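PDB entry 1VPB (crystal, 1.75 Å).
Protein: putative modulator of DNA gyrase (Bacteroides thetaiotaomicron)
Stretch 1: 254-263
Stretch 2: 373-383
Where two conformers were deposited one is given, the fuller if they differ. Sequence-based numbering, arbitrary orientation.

Stretch 1, residues 254-263: MNSSRLLSPM
Stretch 2, residues 373-383: LVTGFNGGNNN

A helix packs its first turns against two strands joined by a corner, and the contact, 428 Å² over both sides, centres on one aromatic ring. Stretch 1 enters through Met 254 and Asn 255 and winds into a helix that runs on past Met 263, kinked at Pro 262 and Met 263. Stretch 2 runs extended from Leu 373, bends at Gly 379 and is extended again toward Asn 382. The register follows one direction: Asn 255 CA lies 6.4 Å from Gly 376 CA, Pro 262 CA 7.4 Å from Asn 382 CA.

Val 374 points toward stretch 1, its side chain no closer than 5.1 Å (CG1 to Asn 255 CB). Thr 375, phi/psi -107/2, turns its side chain away and offers its carbonyl: Asn 255 ND2 (chi1 m, chi2 -82°) gives a weak hydrogen bond to Thr 375 O at 3.0 Å. Gly 376 is nearly fully extended (-177/155), its CA 3.6 Å from Asn 255 OD1.

Phe 377 (-116/136, chi1 m, chi2 -76°) points toward stretch 1 and has the largest covered area, 112 Å². Arg 258, chi1 t and chi2 m, sets CD over one ring face, 3.8 Å from the Phe 377 centroid in a CH-pi contact. Its guanidinium travels on, leaving NH1 3.7 Å from Phe 377 CB; a long arginine thus supplies a methylene for the ring and carries its charge past it. Asn 255 O meets the ring edge, 3.6 Å from Phe 377 CE2, and Leu 259 (m, t) brings CG to 3.8 Å from Phe 377 CZ.

Positive phi favours glycine at Gly 379 (78/171); at Gly 380 (117/-178) a CB would jam against the preceding carbonyl. Asn 382 (-121/149, chi1 p) sets OD1 3.5 Å from Pro 262 CB, while one water bridges Asn 382 ND2 (3.2 Å) and Pro 262 O (2.8 Å).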

# COMPACT_ATOMS: atom_id res chain seq x y z
N MET A 254 9.67 2.13 21.51
CA MET A 254 8.88 2.50 20.33
C MET A 254 9.63 2.04 19.04
O MET A 254 8.94 1.70 18.07
CB MET A 254 8.56 4.01 20.36
CG MET A 254 7.54 4.47 19.34
SD MET A 254 5.98 3.49 19.25
CE MET A 254 5.08 3.94 20.72
N ASN A 255 10.99 1.94 19.07
CA ASN A 255 11.88 1.67 17.89
C ASN A 255 12.85 0.47 17.88
O ASN A 255 13.44 0.17 16.85
CB ASN A 255 12.75 2.91 17.64
CG ASN A 255 11.94 4.06 17.12
OD1 ASN A 255 11.66 4.13 15.92
ND2 ASN A 255 11.53 4.95 18.01
N SER A 256 12.96 -0.22 19.01
CA SER A 256 13.89 -1.32 19.18
C SER A 256 13.57 -2.50 18.25
O SER A 256 14.43 -3.23 17.81
CB SER A 256 13.82 -1.81 20.63
OG SER A 256 12.48 -2.06 21.09
N SER A 257 12.29 -2.67 17.97
CA SER A 257 11.84 -3.75 17.09
C SER A 257 12.34 -3.56 15.66
O SER A 257 12.57 -4.56 14.94
CB SER A 257 10.33 -3.87 17.10
OG SER A 257 9.89 -4.16 18.43
N ARG A 258 12.49 -2.32 15.25
CA ARG A 258 12.97 -1.96 13.90
C ARG A 258 14.31 -2.60 13.53
O ARG A 258 14.45 -3.16 12.44
CB ARG A 258 13.07 -0.43 13.73
CG ARG A 258 13.14 0.07 12.24
CD ARG A 258 14.54 0.19 11.52
NE ARG A 258 14.41 -0.15 10.09
CZ ARG A 258 14.47 0.70 9.05
NH1 ARG A 258 14.66 2.02 9.18
NH2 ARG A 258 14.31 0.19 7.83
N LEU A 259 15.30 -2.54 14.42
CA LEU A 259 16.59 -3.17 14.15
C LEU A 259 16.56 -4.71 14.18
O LEU A 259 17.44 -5.37 13.59
CB LEU A 259 17.63 -2.64 15.14
CG LEU A 259 17.96 -1.16 14.98
CD1 LEU A 259 18.81 -0.69 16.16
CD2 LEU A 259 18.69 -0.96 13.63
N LEU A 260 15.57 -5.30 14.87
CA LEU A 260 15.42 -6.71 14.97
C LEU A 260 14.74 -7.30 13.76
O LEU A 260 15.03 -8.42 13.32
CB LEU A 260 14.59 -7.09 16.21
CG LEU A 260 14.49 -8.57 16.50
CD1 LEU A 260 15.83 -9.23 16.76
CD2 LEU A 260 13.60 -8.77 17.71
N SER A 261 13.84 -6.50 13.21
CA SER A 261 13.01 -6.94 12.07
C SER A 261 13.80 -7.59 10.92
O SER A 261 13.44 -8.67 10.51
CB SER A 261 12.19 -5.75 11.55
OG SER A 261 11.31 -6.23 10.57
N PRO A 262 14.87 -6.99 10.41
CA PRO A 262 15.61 -7.63 9.33
C PRO A 262 16.29 -8.92 9.70
O PRO A 262 16.53 -9.77 8.84
CB PRO A 262 16.61 -6.57 8.90
CG PRO A 262 16.65 -5.58 9.94
CD PRO A 262 15.38 -5.63 10.70
N MET A 263 16.58 -9.11 10.99
CA MET A 263 17.13 -10.39 11.44
C MET A 263 16.05 -11.44 11.32
O MET A 263 16.29 -12.57 10.88
CB MET A 263 17.58 -10.29 12.89
CG MET A 263 18.71 -9.29 13.14
SD MET A 263 20.35 -9.81 12.58
CE MET A 263 20.82 -10.99 13.77
N LEU A 373 20.75 8.58 21.62
CA LEU A 373 19.49 7.92 21.82
C LEU A 373 18.73 8.06 20.51
O LEU A 373 18.54 9.17 20.03
CB LEU A 373 18.71 8.59 22.95
CG LEU A 373 17.24 8.16 23.02
CD1 LEU A 373 17.05 6.69 23.35
CD2 LEU A 373 16.49 9.06 24.00
N VAL A 374 18.31 6.94 19.94
CA VAL A 374 17.49 6.92 18.73
C VAL A 374 16.00 6.86 19.05
O VAL A 374 15.50 5.90 19.63
CB VAL A 374 17.91 5.74 17.82
CG1 VAL A 374 16.96 5.62 16.60
CG2 VAL A 374 19.34 5.95 17.38
N THR A 375 15.30 7.93 18.68
CA THR A 375 13.86 7.98 18.93
C THR A 375 13.06 7.82 17.66
O THR A 375 11.81 7.90 17.68
CB THR A 375 13.48 9.32 19.59
OG1 THR A 375 13.87 10.43 18.77
CG2 THR A 375 14.22 9.49 20.89
N GLY A 376 13.75 7.62 16.55
CA GLY A 376 13.05 7.40 15.30
C GLY A 376 13.99 7.12 14.16
O GLY A 376 15.15 7.51 14.19
N PHE A 377 13.47 6.43 13.16
CA PHE A 377 14.24 6.04 11.98
C PHE A 377 13.65 6.72 10.77
O PHE A 377 12.43 6.71 10.62
CB PHE A 377 14.17 4.52 11.80
CG PHE A 377 15.01 3.77 12.74
CD1 PHE A 377 16.39 3.71 12.54
CD2 PHE A 377 14.45 3.10 13.82
CE1 PHE A 377 17.19 3.04 13.42
CE2 PHE A 377 15.25 2.41 14.70
CZ PHE A 377 16.62 2.37 14.50
N ASN A 378 14.50 7.27 9.91
CA ASN A 378 14.08 8.03 8.72
C ASN A 378 14.72 7.51 7.44
O ASN A 378 15.70 8.07 6.94
CB ASN A 378 14.47 9.51 8.85
CG ASN A 378 14.09 10.11 10.19
OD1 ASN A 378 13.12 9.67 10.83
ND2 ASN A 378 14.84 11.12 10.64
N GLY A 379 14.14 6.45 6.88
CA GLY A 379 14.60 5.95 5.59
C GLY A 379 15.88 5.14 5.73
O GLY A 379 16.49 5.13 6.80
N GLY A 380 16.28 4.49 4.65
CA GLY A 380 17.42 3.58 4.66
C GLY A 380 16.98 2.17 4.35
O GLY A 380 15.81 1.92 4.08
N ASN A 381 17.91 1.22 4.36
CA ASN A 381 17.54 -0.20 4.19
C ASN A 381 18.72 -1.05 4.63
O ASN A 381 19.77 -0.52 5.01
CB ASN A 381 17.17 -0.53 2.72
CG ASN A 381 16.20 -1.73 2.58
OD1 ASN A 381 16.03 -2.56 3.48
ND2 ASN A 381 15.58 -1.81 1.42
N ASN A 382 18.49 -2.35 4.58
CA ASN A 382 19.54 -3.36 4.73
C ASN A 382 19.59 -4.22 3.49
O ASN A 382 18.58 -4.44 2.84
CB ASN A 382 19.35 -4.23 5.98
CG ASN A 382 18.37 -5.39 5.79
OD1 ASN A 382 17.09 -5.03 5.76
ND2 ASN A 382 18.75 -6.61 5.73
N ASN A 383 20.78 -4.69 3.17
CA ASN A 383 20.97 -5.70 2.17
C ASN A 383 20.55 -7.04 2.77
O ASN A 383 21.10 -7.47 3.80
CB ASN A 383 22.44 -5.73 1.79
CG ASN A 383 22.73 -6.68 0.65
OD1 ASN A 383 22.38 -7.87 0.72
ND2 ASN A 383 23.40 -6.17 -0.40
O HOH W 1 16.86 -9.12 6.15